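Calcium-dependent protein kinase, putative (Plasmodium falciparum, PDB 3MSE) is probably a calcium-regulated serine/threonine protein kinase, represented here by its C-terminal EF-hand domain, which binds two calcium ions. Local coordinates at residues K47-H52 with H58-T63; A112-I117 with Q170-Y175; N85-G88 with T93-M96. All coordinates share one frame; numbering follows the deposited sequence.

Contact 1 (K47-H52 with H58-T63); sequences KLDTNH and HREIYT. With CA (calcium ion), chain E.
E60 OE2 binds the calcium ion at 2.6 Å and also takes the backbone NH of S57, while OE1 of the same carboxylate is the second oxygen on the metal. The glutamate is thus a two-oxygen ligand, the role of the last residue of an EF-hand loop, and it closes the site begun by D49. The CG of D49 stands anti to its own backbone nitrogen (chi1 -175°), which swings OD1 onto the calcium ion at 2.1 Å; OD2 is engaged by the NH of G54. The two carboxylates lie side by side with their planes 72° apart, and the calcium ion between them probably offsets the repulsion of two like charges. N51 adds another ligand, its side chain crossing that of E60 at about a right angle, and water 4, the N53 side chain and the S55 carbonyl bring the set to seven.

Along the E60 chain, away from the metal, L48 O lies 3.3 Å from E60 CB. Water 1 donates to both L48 O, at 2.7 Å, and E60 O, at 2.6 Å, tying the end of one helix to the other. Further out, water 2 bridges T50 OG1 and R59 NH1, though the arginine has a second conformer, so that link is doubtful.

On the apolar side L48 CD1 meets I61 CG1 at 4.0 Å. Here helix 18-48 enters the loop and helix 58-67 leaves it; L56 of strand 56-57 packs against L48 and I61, I61 reaches I90 of strand 89-90, and Y62 rests on helix 72-82.

Contact 2 (A112-I117 with Q170-Y175); sequences AAFNKI and QEFKDY
F114 and F172 both hold CG opposite the backbone nitrogen, with chi1 of -179° and 172°, and this throws each ring off its own helix toward the other. The pair joins two helices of the C-terminal EF-hand half: helix 109-117, which leads into the calcium loop containing D118, D122, Y124 and D129, and helix 169-177 near the end of the chain. The latter probably corresponds to the outgoing helix of a partner EF-hand, although part of the chain between helices 141-152 and 169-177 is not modelled.

The rings make an offset edge-to-face stack. F114 gives its edge and F172 its face, with centroids 5.5 Å apart and planes inclined at 62°. The touching corner of F114 is CD1, which comes to 3.6 Å from F172 CG, while F114 CE1 reaches back along the side chain to F172 CB at 4.0 Å. The two side chains run past one another in opposite directions, so one edge of each ring lies beside the CB of its partner, and the F114 backbone at CA lies over a face of the F172 ring. The short segments themselves stay well apart, their axes approaching to 10.8 Å, and the phenylalanines fill the interval.

All four touching residues are buried and the contact is wholly apolar. A113 and I117 also pack on I26 of helix 18-48, F172 on I23, and both F114 and I117 lean on I125 of the calcium loop, so this core abuts the metal site. On the outer half of the F172 ring, I117 CD1 lies 4.3 Å from CE2, and A113 CB lies 4.4 Å from CZ.

Contact 3 (N85-G88 with T93-M96); sequences NDRG and TEFM
E94 reaches from helix 92-99 across to N85 and R87. Its CB already points at the loop, and CG lies opposite the carbonyl carbon (chi1 -62°), from where the chain runs extended and brings OE1 within reach of both partners. CD is still 3.9 Å from R87 NH2; the polar contacts are made by OE1 and OE2. OE1 accepts a hydrogen bond from N85 ND2 at 2.9 Å, bent to 140° at the hydrogen. The donor arrives on the syn side but 33° out of the carboxylate plane, whereas OE1 lies almost exactly in the plane of the N85 amide. R87 NH2 also comes to OE1, at 3.3 Å, making a salt bridge whose hydrogen bond is weak. OE2 takes a different partner: water 5 donates to it at 2.7 Å and in turn accepts from the backbone N of N85, again at 2.9 Å.

The N85 and R87 side chains cross E94 at about a right angle. With water 5 on OE2, both carboxylate oxygens have a partner, and the nearby guanidinium would probably help to keep the group ionised. The other end of the N85 amide is engaged too, since OD1 accepts from K137 NZ of the second subunit, and N25 of that subunit packs on E94. Within the loop, the carboxylate of D83 receives the backbone NH groups of R87 and G88.

D83, N85, R87 and E94 fall at the spacing of first, third, fifth and twelfth positions of an EF-hand loop. No calcium ion is seen here, and R87 occupies a position where a ligand would be expected: the arrangement is consistent with a degenerate EF-hand, its closing glutamate held by asparagine and arginine instead of metal.

Overall arrangement
Along the chain the order is contact 1, contact 3, contact 2. Contacts 1 and 3 belong to one EF-hand pair, their centres 13 Å apart: L48 CD1 meets F95 CE2 at 3.8 Å, and strands 56-57 and 89-90 join their two loops in a small antiparallel sheet. One loop carries calcium; in the other none is seen. Contact 2 lies in the second EF-hand half, on the opposite side of the chain's centre, its centre 43 Å from that of contact 1 and 36 Å from that of contact 3. Long helix 18-48 spans both halves, packing at contact 2 and entering the loop at contact 1, which gives the domain its elongated, two-lobed shape.

Contact 1 (K47-H52 with H58-T63)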
ATOM      1  N   LYS A  47       5.689  -6.689 -21.155  1.00 46.62           N
ATOM      2  CA  LYS A  47       6.097  -7.796 -22.032  1.00 46.32           C
ATOM      3  C   LYS A  47       4.915  -8.506 -22.684  1.00 45.40           C
ATOM      4  O   LYS A  47       4.986  -8.857 -23.858  1.00 45.19           O
ATOM      5  CB  LYS A  47       7.012  -8.782 -21.297  1.00 47.22           C
ATOM      6  CG  LYS A  47       8.400  -8.193 -21.012  1.00 49.78           C
ATOM      7  CD  LYS A  47       9.071  -8.860 -19.807  1.00 54.01           C
ATOM      8  CE  LYS A  47      10.302  -8.067 -19.342  1.00 56.76           C
ATOM      9  NZ  LYS A  47       9.923  -6.655 -18.963  1.00 59.39           N
ATOM     10  N   LEU A  48       3.810  -8.680 -21.955  1.00 44.24           N
ATOM     11  CA  LEU A  48       2.647  -9.363 -22.540  1.00 43.48           C
ATOM     12  C   LEU A  48       1.946  -8.546 -23.611  1.00 43.25           C
ATOM     13  O   LEU A  48       1.389  -9.095 -24.565  1.00 42.06           O
ATOM     14  CB  LEU A  48       1.629  -9.780 -21.474  1.00 43.49           C
ATOM     15  CG  LEU A  48       2.075 -10.638 -20.289  1.00 44.20           C
ATOM     16  CD1 LEU A  48       0.883 -11.385 -19.725  1.00 43.08           C
ATOM     17  CD2 LEU A  48       3.163 -11.598 -20.698  1.00 44.22           C
ATOM     18  N   ASP A  49       1.978  -7.230 -23.435  1.00 43.41           N
ATOM     19  CA  ASP A  49       1.283  -6.295 -24.300  1.00 43.74           C
ATOM     20  C   ASP A  49       2.114  -6.061 -25.563  1.00 44.51           C
ATOM     21  O   ASP A  49       2.722  -4.992 -25.736  1.00 44.69           O
ATOM     22  CB  ASP A  49       1.070  -4.988 -23.522  1.00 43.61           C
ATOM     23  CG  ASP A  49       0.242  -3.978 -24.271  1.00 42.62           C
ATOM     24  OD1 ASP A  49      -0.530  -4.345 -25.187  1.00 39.74           O
ATOM     25  OD2 ASP A  49       0.361  -2.792 -23.912  1.00 44.16           O
ATOM     26  N   THR A  50       2.123  -7.058 -26.447  1.00 44.78           N
ATOM     27  CA  THR A  50       3.020  -7.054 -27.609  1.00 45.74           C
ATOM     28  C   THR A  50       2.629  -6.044 -28.693  1.00 46.47           C
ATOM     29  O   THR A  50       3.436  -5.736 -29.557  1.00 47.09           O
ATOM     30  CB  THR A  50       3.182  -8.457 -28.253  1.00 44.98           C
ATOM     31  OG1 THR A  50       1.893  -8.991 -28.561  1.00 44.76           O
ATOM     32  CG2 THR A  50       3.937  -9.402 -27.326  1.00 44.77           C
ATOM     33  N   ASN A  51       1.400  -5.538 -28.646  1.00 47.28           N
ATOM     34  CA  ASN A  51       0.998  -4.462 -29.547  1.00 47.81           C
ATOM     35  C   ASN A  51       1.028  -3.102 -28.853  1.00 48.25           C
ATOM     36  O   ASN A  51       0.656  -2.086 -29.430  1.00 49.00           O
ATOM     37  CB  ASN A  51      -0.355  -4.746 -30.207  1.00 47.14           C
ATOM     38  CG  ASN A  51      -1.507  -4.776 -29.215  1.00 46.89           C
ATOM     39  OD1 ASN A  51      -1.318  -4.677 -27.995  1.00 45.34           O
ATOM     40  ND2 ASN A  51      -2.719  -4.915 -29.739  1.00 43.50           N
ATOM     41  N   HIS A  52       1.488  -3.094 -27.609  1.00 48.49           N
ATOM     42  CA  HIS A  52       1.636  -1.850 -26.840  1.00 48.86           C
ATOM     43  C   HIS A  52       0.403  -0.922 -26.922  1.00 48.02           C
ATOM     44  O   HIS A  52       0.537   0.286 -27.152  1.00 48.40           O
ATOM     45  CB  HIS A  52       2.931  -1.114 -27.239  1.00 49.74           C
ATOM     46  CG  HIS A  52       4.171  -1.954 -27.118  1.00 52.61           C
ATOM     47  ND1 HIS A  52       4.543  -2.574 -25.943  1.00 56.15           N
ATOM     48  CD2 HIS A  52       5.125  -2.272 -28.027  1.00 55.18           C
ATOM     49  CE1 HIS A  52       5.669  -3.243 -26.134  1.00 56.41           C
ATOM     50  NE2 HIS A  52       6.048  -3.069 -27.388  1.00 56.44           N
ATOM     51  N   HIS A  58      -6.857 -11.957 -24.695  1.00 33.48           N
ATOM     52  CA  HIS A  58      -6.751 -13.356 -24.247  1.00 33.97           C
ATOM     53  C   HIS A  58      -5.516 -14.037 -24.847  1.00 34.05           C
ATOM     54  O   HIS A  58      -4.743 -14.683 -24.126  1.00 34.16           O
ATOM     55  CB  HIS A  58      -8.044 -14.138 -24.539  1.00 33.38           C
ATOM     56  CG  HIS A  58      -9.186 -13.785 -23.624  1.00 34.24           C
ATOM     57  ND1 HIS A  58     -10.232 -14.649 -23.363  1.00 35.32           N
ATOM     58  CD2 HIS A  58      -9.440 -12.664 -22.905  1.00 35.21           C
ATOM     59  CE1 HIS A  58     -11.087 -14.071 -22.539  1.00 35.45           C
ATOM     60  NE2 HIS A  58     -10.630 -12.866 -22.244  1.00 35.53           N
ATOM     61  N   ARG A  59      -5.323 -13.871 -26.151  0.50 34.16           N
ATOM     62  CA  ARG A  59      -4.173 -14.459 -26.849  0.50 34.20           C
ATOM     63  C   ARG A  59      -2.830 -14.003 -26.284  0.50 34.23           C
ATOM     64  O   ARG A  59      -1.937 -14.826 -26.066  0.50 34.00           O
ATOM     65  CB  ARG A  59      -4.239 -14.165 -28.352  0.50 34.10           C
ATOM     66  CG  ARG A  59      -3.001 -14.611 -29.121  0.50 34.12           C
ATOM     67  CD  ARG A  59      -2.998 -14.046 -30.539  0.50 32.84           C
ATOM     68  NE  ARG A  59      -2.868 -12.589 -30.529  0.50 32.25           N
ATOM     69  CZ  ARG A  59      -1.824 -11.931 -30.027  0.50 30.27           C
ATOM     70  NH1 ARG A  59      -0.807 -12.595 -29.463  0.50 28.95           N
ATOM     71  NH2 ARG A  59      -1.806 -10.607 -30.074  0.50 26.78           N
ATOM     72  N   GLU A  60      -2.682 -12.698 -26.048  1.00 34.39           N
ATOM     73  CA  GLU A  60      -1.421 -12.164 -25.490  1.00 33.76           C
ATOM     74  C   GLU A  60      -1.010 -12.860 -24.187  1.00 33.17           C
ATOM     75  O   GLU A  60       0.177 -13.133 -23.966  1.00 32.84           O
ATOM     76  CB  GLU A  60      -1.494 -10.648 -25.242  1.00 34.07           C
ATOM     77  CG  GLU A  60      -1.440  -9.792 -26.536  1.00 35.62           C
ATOM     78  CD  GLU A  60      -1.610  -8.291 -26.272  1.00 36.18           C
ATOM     79  OE1 GLU A  60      -1.137  -7.487 -27.098  1.00 38.05           O
ATOM     80  OE2 GLU A  60      -2.199  -7.898 -25.234  1.00 36.13           O
ATOM     81  N   ILE A  61      -1.985 -13.107 -23.318  1.00 31.74           N
ATOM     82  CA  ILE A  61      -1.729 -13.790 -22.054  1.00 31.66           C
ATOM     83  C   ILE A  61      -1.546 -15.306 -22.324  1.00 31.84           C
ATOM     84  O   ILE A  61      -0.642 -15.939 -21.779  1.00 31.59           O
ATOM     85  CB  ILE A  61      -2.896 -13.557 -21.063  1.00 31.02           C
ATOM     86  CG1 ILE A  61      -2.988 -12.071 -20.685  1.00 31.12           C
ATOM     87  CG2 ILE A  61      -2.757 -14.400 -19.805  1.00 30.32           C
ATOM     88  CD1 ILE A  61      -4.223 -11.750 -19.877  1.00 29.38           C
ATOM     89  N   TYR A  62      -2.420 -15.855 -23.154  1.00 32.65           N
ATOM     90  CA  TYR A  62      -2.444 -17.284 -23.448  1.00 34.15           C
ATOM     91  C   TYR A  62      -1.076 -17.771 -23.924  1.00 34.44           C
ATOM     92  O   TYR A  62      -0.523 -18.736 -23.384  1.00 33.73           O
ATOM     93  CB  TYR A  62      -3.480 -17.614 -24.526  1.00 34.19           C
ATOM     94  CG  TYR A  62      -3.815 -19.088 -24.589  1.00 36.26           C
ATOM     95  CD1 TYR A  62      -2.887 -20.023 -25.077  1.00 37.77           C
ATOM     96  CD2 TYR A  62      -5.056 -19.555 -24.145  1.00 37.89           C
ATOM     97  CE1 TYR A  62      -3.202 -21.396 -25.122  1.00 40.71           C
ATOM     98  CE2 TYR A  62      -5.380 -20.915 -24.182  1.00 40.05           C
ATOM     99  CZ  TYR A  62      -4.451 -21.830 -24.670  1.00 41.18           C
ATOM    100  OH  TYR A  62      -4.775 -23.180 -24.695  1.00 44.10           O
ATOM    101  N   THR A  63      -0.535 -17.098 -24.932  1.00 35.21           N
ATOM    102  CA  THR A  63       0.693 -17.575 -25.565  1.00 36.50           C
ATOM    103  C   THR A  63       1.856 -17.566 -24.574  1.00 36.42           C
ATOM    104  O   THR A  63       2.763 -18.398 -24.665  1.00 36.81           O
ATOM    105  CB  THR A  63       1.064 -16.804 -26.858  1.00 37.04           C
ATOM    106  OG1 THR A  63       2.277 -17.346 -27.387  1.00 39.41           O
ATOM    107  CG2 THR A  63       1.298 -15.311 -26.597  1.00 37.74           C
TER
HETATM  108 CA    CA E 183      -2.164  -5.408 -25.989  1.00 34.59          CA
HETATM  109  O   HOH W   1       1.903 -11.649 -25.250  1.00 33.12           O
HETATM  110  O   HOH W   2       1.770 -11.677 -27.815  1.00 39.74           O
HETATM  111  O   HOH W   3      -0.948  -8.075 -29.460  1.00 48.04           O
HETATM  112  O   HOH W   4      -3.631  -6.101 -26.914  1.00 27.76           O

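Contact 2 (A112-I117 with Q170-Y175)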
ATOM      1  N   ALA A 112       1.643  -3.370  11.154  1.00 49.25           N
ATOM      2  CA  ALA A 112       2.934  -3.970  10.822  1.00 48.76           C
ATOM      3  C   ALA A 112       4.109  -3.213  11.437  1.00 48.64           C
ATOM      4  O   ALA A 112       5.082  -3.834  11.881  1.00 48.92           O
ATOM      5  CB  ALA A 112       3.102  -4.084   9.311  1.00 48.65           C
ATOM      6  N   ALA A 113       4.021  -1.880  11.461  1.00 47.60           N
ATOM      7  CA  ALA A 113       5.043  -1.060  12.101  1.00 47.20           C
ATOM      8  C   ALA A 113       5.081  -1.315  13.608  1.00 46.86           C
ATOM      9  O   ALA A 113       6.150  -1.520  14.184  1.00 46.60           O
ATOM     10  CB  ALA A 113       4.808   0.427  11.804  1.00 47.30           C
ATOM     11  N   PHE A 114       3.905  -1.296  14.233  1.00 46.54           N
ATOM     12  CA  PHE A 114       3.757  -1.603  15.647  1.00 46.93           C
ATOM     13  C   PHE A 114       4.375  -2.965  15.993  1.00 46.95           C
ATOM     14  O   PHE A 114       5.101  -3.085  16.973  1.00 46.63           O
ATOM     15  CB  PHE A 114       2.274  -1.580  16.033  1.00 46.83           C
ATOM     16  CG  PHE A 114       2.020  -1.861  17.481  1.00 47.25           C
ATOM     17  CD1 PHE A 114       1.928  -0.816  18.395  1.00 47.06           C
ATOM     18  CD2 PHE A 114       1.865  -3.171  17.935  1.00 48.48           C
ATOM     19  CE1 PHE A 114       1.702  -1.063  19.739  1.00 47.87           C
ATOM     20  CE2 PHE A 114       1.626  -3.436  19.293  1.00 48.63           C
ATOM     21  CZ  PHE A 114       1.547  -2.380  20.193  1.00 48.81           C
ATOM     22  N   ASN A 115       4.076  -3.979  15.182  1.00 47.74           N
ATOM     23  CA  ASN A 115       4.585  -5.335  15.420  1.00 48.38           C
ATOM     24  C   ASN A 115       6.091  -5.405  15.343  1.00 48.35           C
ATOM     25  O   ASN A 115       6.711  -6.093  16.144  1.00 49.08           O
ATOM     26  CB  ASN A 115       3.953  -6.351  14.464  1.00 48.66           C
ATOM     27  CG  ASN A 115       2.535  -6.729  14.874  1.00 49.09           C
ATOM     28  OD1 ASN A 115       2.160  -6.596  16.039  1.00 52.24           O
ATOM     29  ND2 ASN A 115       1.747  -7.188  13.923  1.00 47.74           N
ATOM     30  N   LYS A 116       6.685  -4.681  14.395  1.00 48.20           N
ATOM     31  CA  LYS A 116       8.145  -4.606  14.315  1.00 47.91           C
ATOM     32  C   LYS A 116       8.762  -3.970  15.553  1.00 47.13           C
ATOM     33  O   LYS A 116       9.827  -4.388  15.994  1.00 46.79           O
ATOM     34  CB  LYS A 116       8.599  -3.878  13.056  1.00 48.34           C
ATOM     35  CG  LYS A 116       8.497  -4.741  11.815  1.00 50.48           C
ATOM     36  CD  LYS A 116       9.238  -4.144  10.639  1.00 53.43           C
ATOM     37  CE  LYS A 116       9.282  -5.140   9.474  1.00 56.01           C
ATOM     38  NZ  LYS A 116       7.915  -5.646   9.107  1.00 57.73           N
ATOM     39  N   ILE A 117       8.082  -2.981  16.124  1.00 46.42           N
ATOM     40  CA  ILE A 117       8.601  -2.267  17.289  1.00 46.28           C
ATOM     41  C   ILE A 117       8.461  -3.080  18.588  1.00 47.26           C
ATOM     42  O   ILE A 117       9.335  -3.048  19.445  1.00 46.72           O
ATOM     43  CB  ILE A 117       7.959  -0.861  17.438  1.00 45.80           C
ATOM     44  CG1 ILE A 117       8.317   0.028  16.226  1.00 44.13           C
ATOM     45  CG2 ILE A 117       8.419  -0.188  18.719  1.00 44.63           C
ATOM     46  CD1 ILE A 117       7.419   1.264  16.071  1.00 40.33           C
ATOM     47  N   GLN A 170      -3.837   0.605  19.881  1.00 57.44           N
ATOM     48  CA  GLN A 170      -4.856   1.639  19.726  1.00 57.25           C
ATOM     49  C   GLN A 170      -4.292   3.026  20.038  1.00 56.46           C
ATOM     50  O   GLN A 170      -4.531   3.970  19.290  1.00 56.19           O
ATOM     51  CB  GLN A 170      -6.096   1.328  20.586  1.00 57.66           C
ATOM     52  CG  GLN A 170      -7.390   1.983  20.087  1.00 58.90           C
ATOM     53  CD  GLN A 170      -7.788   1.525  18.686  1.00 61.36           C
ATOM     54  OE1 GLN A 170      -8.088   2.345  17.821  1.00 63.69           O
ATOM     55  NE2 GLN A 170      -7.775   0.213  18.453  1.00 62.14           N
ATOM     56  N   GLU A 171      -3.542   3.131  21.131  1.00 56.04           N
ATOM     57  CA  GLU A 171      -2.879   4.386  21.514  1.00 55.73           C
ATOM     58  C   GLU A 171      -1.778   4.768  20.521  1.00 54.94           C
ATOM     59  O   GLU A 171      -1.558   5.951  20.249  1.00 54.35           O
ATOM     60  CB  GLU A 171      -2.272   4.271  22.904  1.00 56.08           C
ATOM     61  CG  GLU A 171      -3.253   3.895  24.002  1.00 58.01           C
ATOM     62  CD  GLU A 171      -2.552   3.608  25.320  1.00 60.66           C
ATOM     63  OE1 GLU A 171      -3.125   3.920  26.387  1.00 61.70           O
ATOM     64  OE2 GLU A 171      -1.418   3.077  25.290  1.00 62.07           O
ATOM     65  N   PHE A 172      -1.096   3.751  19.991  1.00 54.09           N
ATOM     66  CA  PHE A 172      -0.086   3.934  18.956  1.00 53.38           C
ATOM     67  C   PHE A 172      -0.752   4.498  17.708  1.00 53.38           C
ATOM     68  O   PHE A 172      -0.328   5.527  17.178  1.00 53.39           O
ATOM     69  CB  PHE A 172       0.595   2.600  18.640  1.00 52.84           C
ATOM     70  CG  PHE A 172       1.515   2.648  17.457  1.00 51.46           C
ATOM     71  CD1 PHE A 172       1.120   2.126  16.236  1.00 50.44           C
ATOM     72  CD2 PHE A 172       2.789   3.217  17.565  1.00 51.22           C
ATOM     73  CE1 PHE A 172       1.977   2.162  15.129  1.00 50.39           C
ATOM     74  CE2 PHE A 172       3.656   3.261  16.470  1.00 50.10           C
ATOM     75  CZ  PHE A 172       3.252   2.737  15.252  1.00 49.50           C
ATOM     76  N   LYS A 173      -1.810   3.819  17.265  1.00 53.21           N
ATOM     77  CA  LYS A 173      -2.569   4.197  16.080  1.00 53.23           C
ATOM     78  C   LYS A 173      -3.147   5.597  16.217  1.00 52.77           C
ATOM     79  O   LYS A 173      -3.079   6.396  15.286  1.00 52.77           O
ATOM     80  CB  LYS A 173      -3.700   3.193  15.831  1.00 53.52           C
ATOM     81  CG  LYS A 173      -4.468   3.419  14.530  1.00 54.81           C
ATOM     82  CD  LYS A 173      -5.961   3.221  14.729  1.00 58.22           C
ATOM     83  CE  LYS A 173      -6.408   1.776  14.522  1.00 60.63           C
ATOM     84  NZ  LYS A 173      -7.020   1.565  13.169  1.00 61.26           N
ATOM     85  N   ASP A 174      -3.715   5.882  17.383  1.00 52.69           N
ATOM     86  CA  ASP A 174      -4.324   7.182  17.646  1.00 52.45           C
ATOM     87  C   ASP A 174      -3.286   8.291  17.593  1.00 51.72           C
ATOM     88  O   ASP A 174      -3.553   9.353  17.029  1.00 51.70           O
ATOM     89  CB  ASP A 174      -5.042   7.196  19.000  1.00 52.87           C
ATOM     90  CG  ASP A 174      -6.347   6.389  18.994  1.00 53.87           C
ATOM     91  OD1 ASP A 174      -6.835   5.997  17.909  1.00 54.19           O
ATOM     92  OD2 ASP A 174      -6.880   6.139  20.099  1.00 54.99           O
ATOM     93  N   TYR A 175      -2.102   8.056  18.167  1.00 50.51           N
ATOM     94  CA  TYR A 175      -1.055   9.080  18.081  1.00 49.30           C
ATOM     95  C   TYR A 175      -0.612   9.329  16.638  1.00 48.51           C
ATOM     96  O   TYR A 175      -0.564  10.476  16.193  1.00 47.78           O
ATOM     97  CB  TYR A 175       0.158   8.796  18.975  1.00 49.27           C
ATOM     98  CG  TYR A 175       1.258   9.815  18.744  1.00 48.66           C
ATOM     99  CD1 TYR A 175       1.172  11.096  19.287  1.00 47.95           C
ATOM    100  CD2 TYR A 175       2.365   9.509  17.942  1.00 48.03           C
ATOM    101  CE1 TYR A 175       2.172  12.047  19.056  1.00 47.34           C
ATOM    102  CE2 TYR A 175       3.369  10.445  17.703  1.00 46.92           C
ATOM    103  CZ  TYR A 175       3.268  11.710  18.266  1.00 47.99           C
ATOM    104  OH  TYR A 175       4.261  12.638  18.028  1.00 47.77           O
TER

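Contact 3 (N85-G88 with T93-M96)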
ATOM      1  N   ASN A  85     -14.882  -8.072 -16.559  1.00 47.43           N
ATOM      2  CA  ASN A  85     -15.929  -7.412 -17.335  1.00 49.46           C
ATOM      3  C   ASN A  85     -16.313  -8.173 -18.600  1.00 50.21           C
ATOM      4  O   ASN A  85     -17.160  -7.704 -19.376  1.00 50.43           O
ATOM      5  CB  ASN A  85     -15.493  -5.982 -17.681  1.00 49.56           C
ATOM      6  CG  ASN A  85     -15.591  -5.047 -16.491  1.00 51.34           C
ATOM      7  OD1 ASN A  85     -16.689  -4.735 -16.039  1.00 54.48           O
ATOM      8  ND2 ASN A  85     -14.448  -4.607 -15.969  1.00 50.71           N
ATOM      9  N   ASP A  86     -15.718  -9.355 -18.785  0.50 50.61           N
ATOM     10  CA  ASP A  86     -15.923 -10.169 -19.982  0.50 51.01           C
ATOM     11  C   ASP A  86     -15.834  -9.312 -21.252  0.50 51.14           C
ATOM     12  O   ASP A  86     -16.733  -9.339 -22.094  0.50 51.37           O
ATOM     13  CB  ASP A  86     -17.265 -10.905 -19.912  0.50 51.20           C
ATOM     14  CG  ASP A  86     -17.331 -12.104 -20.848  0.50 51.83           C
ATOM     15  OD1 ASP A  86     -16.260 -12.605 -21.262  0.50 51.92           O
ATOM     16  OD2 ASP A  86     -18.459 -12.552 -21.159  0.50 51.51           O
ATOM     17  N   ARG A  87     -14.750  -8.548 -21.371  1.00 51.04           N
ATOM     18  CA  ARG A  87     -14.546  -7.658 -22.521  1.00 51.31           C
ATOM     19  C   ARG A  87     -13.626  -8.176 -23.636  1.00 50.27           C
ATOM     20  O   ARG A  87     -13.526  -7.540 -24.693  1.00 50.41           O
ATOM     21  CB  ARG A  87     -14.020  -6.299 -22.040  1.00 51.97           C
ATOM     22  CG  ARG A  87     -15.097  -5.283 -21.668  1.00 55.39           C
ATOM     23  CD  ARG A  87     -14.509  -3.871 -21.655  1.00 61.16           C
ATOM     24  NE  ARG A  87     -13.268  -3.815 -20.876  1.00 64.28           N
ATOM     25  CZ  ARG A  87     -13.190  -3.396 -19.615  1.00 66.45           C
ATOM     26  NH1 ARG A  87     -14.281  -2.973 -18.977  1.00 67.76           N
ATOM     27  NH2 ARG A  87     -12.021  -3.403 -18.986  1.00 66.82           N
ATOM     28  N   GLY A  88     -12.936  -9.295 -23.408  1.00 48.41           N
ATOM     29  CA  GLY A  88     -11.918  -9.762 -24.360  1.00 46.44           C
ATOM     30  C   GLY A  88     -10.648  -8.916 -24.356  1.00 45.47           C
ATOM     31  O   GLY A  88      -9.705  -9.186 -25.106  1.00 44.92           O
ATOM     32  N   THR A  93      -5.216  -2.796 -14.342  1.00 37.41           N
ATOM     33  CA  THR A  93      -5.767  -3.002 -13.006  1.00 37.19           C
ATOM     34  C   THR A  93      -6.285  -4.435 -12.817  1.00 35.65           C
ATOM     35  O   THR A  93      -6.074  -5.037 -11.778  1.00 34.89           O
ATOM     36  CB  THR A  93      -6.875  -1.945 -12.705  1.00 37.00           C
ATOM     37  OG1 THR A  93      -6.250  -0.661 -12.696  1.00 40.00           O
ATOM     38  CG2 THR A  93      -7.507  -2.183 -11.338  1.00 37.39           C
ATOM     39  N   GLU A  94      -6.981  -4.950 -13.817  1.00 35.23           N
ATOM     40  CA  GLU A  94      -7.510  -6.321 -13.764  1.00 35.33           C
ATOM     41  C   GLU A  94      -6.421  -7.411 -13.751  1.00 34.53           C
ATOM     42  O   GLU A  94      -6.569  -8.439 -13.058  1.00 34.21           O
ATOM     43  CB  GLU A  94      -8.503  -6.542 -14.891  1.00 36.14           C
ATOM     44  CG  GLU A  94      -9.726  -5.596 -14.766  1.00 39.09           C
ATOM     45  CD  GLU A  94     -10.524  -5.456 -16.057  1.00 45.45           C
ATOM     46  OE1 GLU A  94     -11.536  -4.717 -16.032  1.00 48.15           O
ATOM     47  OE2 GLU A  94     -10.167  -6.081 -17.089  1.00 46.64           O
ATOM     48  N   PHE A  95      -5.338  -7.158 -14.482  1.00 33.28           N
ATOM     49  CA  PHE A  95      -4.200  -8.065 -14.578  1.00 33.66           C
ATOM     50  C   PHE A  95      -3.523  -8.093 -13.229  1.00 33.94           C
ATOM     51  O   PHE A  95      -3.195  -9.141 -12.686  1.00 33.51           O
ATOM     52  CB  PHE A  95      -3.205  -7.580 -15.644  1.00 32.85           C
ATOM     53  CG  PHE A  95      -1.988  -8.477 -15.814  1.00 31.99           C
ATOM     54  CD1 PHE A  95      -0.725  -8.033 -15.446  1.00 31.76           C
ATOM     55  CD2 PHE A  95      -2.115  -9.760 -16.360  1.00 31.92           C
ATOM     56  CE1 PHE A  95       0.405  -8.852 -15.626  1.00 34.72           C
ATOM     57  CE2 PHE A  95      -0.989 -10.595 -16.537  1.00 32.10           C
ATOM     58  CZ  PHE A  95       0.257 -10.149 -16.181  1.00 30.55           C
ATOM     59  N   MET A  96      -3.338  -6.909 -12.675  1.00 34.01           N
ATOM     60  CA  MET A  96      -2.613  -6.773 -11.455  1.00 35.04           C
ATOM     61  C   MET A  96      -3.382  -7.329 -10.239  1.00 34.30           C
ATOM     62  O   MET A  96      -2.777  -7.873  -9.297  1.00 34.12           O
ATOM     63  CB  MET A  96      -2.170  -5.314 -11.336  1.00 36.67           C
ATOM     64  CG  MET A  96      -2.705  -4.594 -10.201  1.00 42.23           C
ATOM     65  SD  MET A  96      -1.333  -4.711  -9.107  1.00 53.67           S
ATOM     66  CE  MET A  96      -2.259  -4.577  -7.590  1.00 50.67           C
TER
HETATM   67  O   HOH W   5     -12.466  -7.217 -17.855  1.00 49.12           O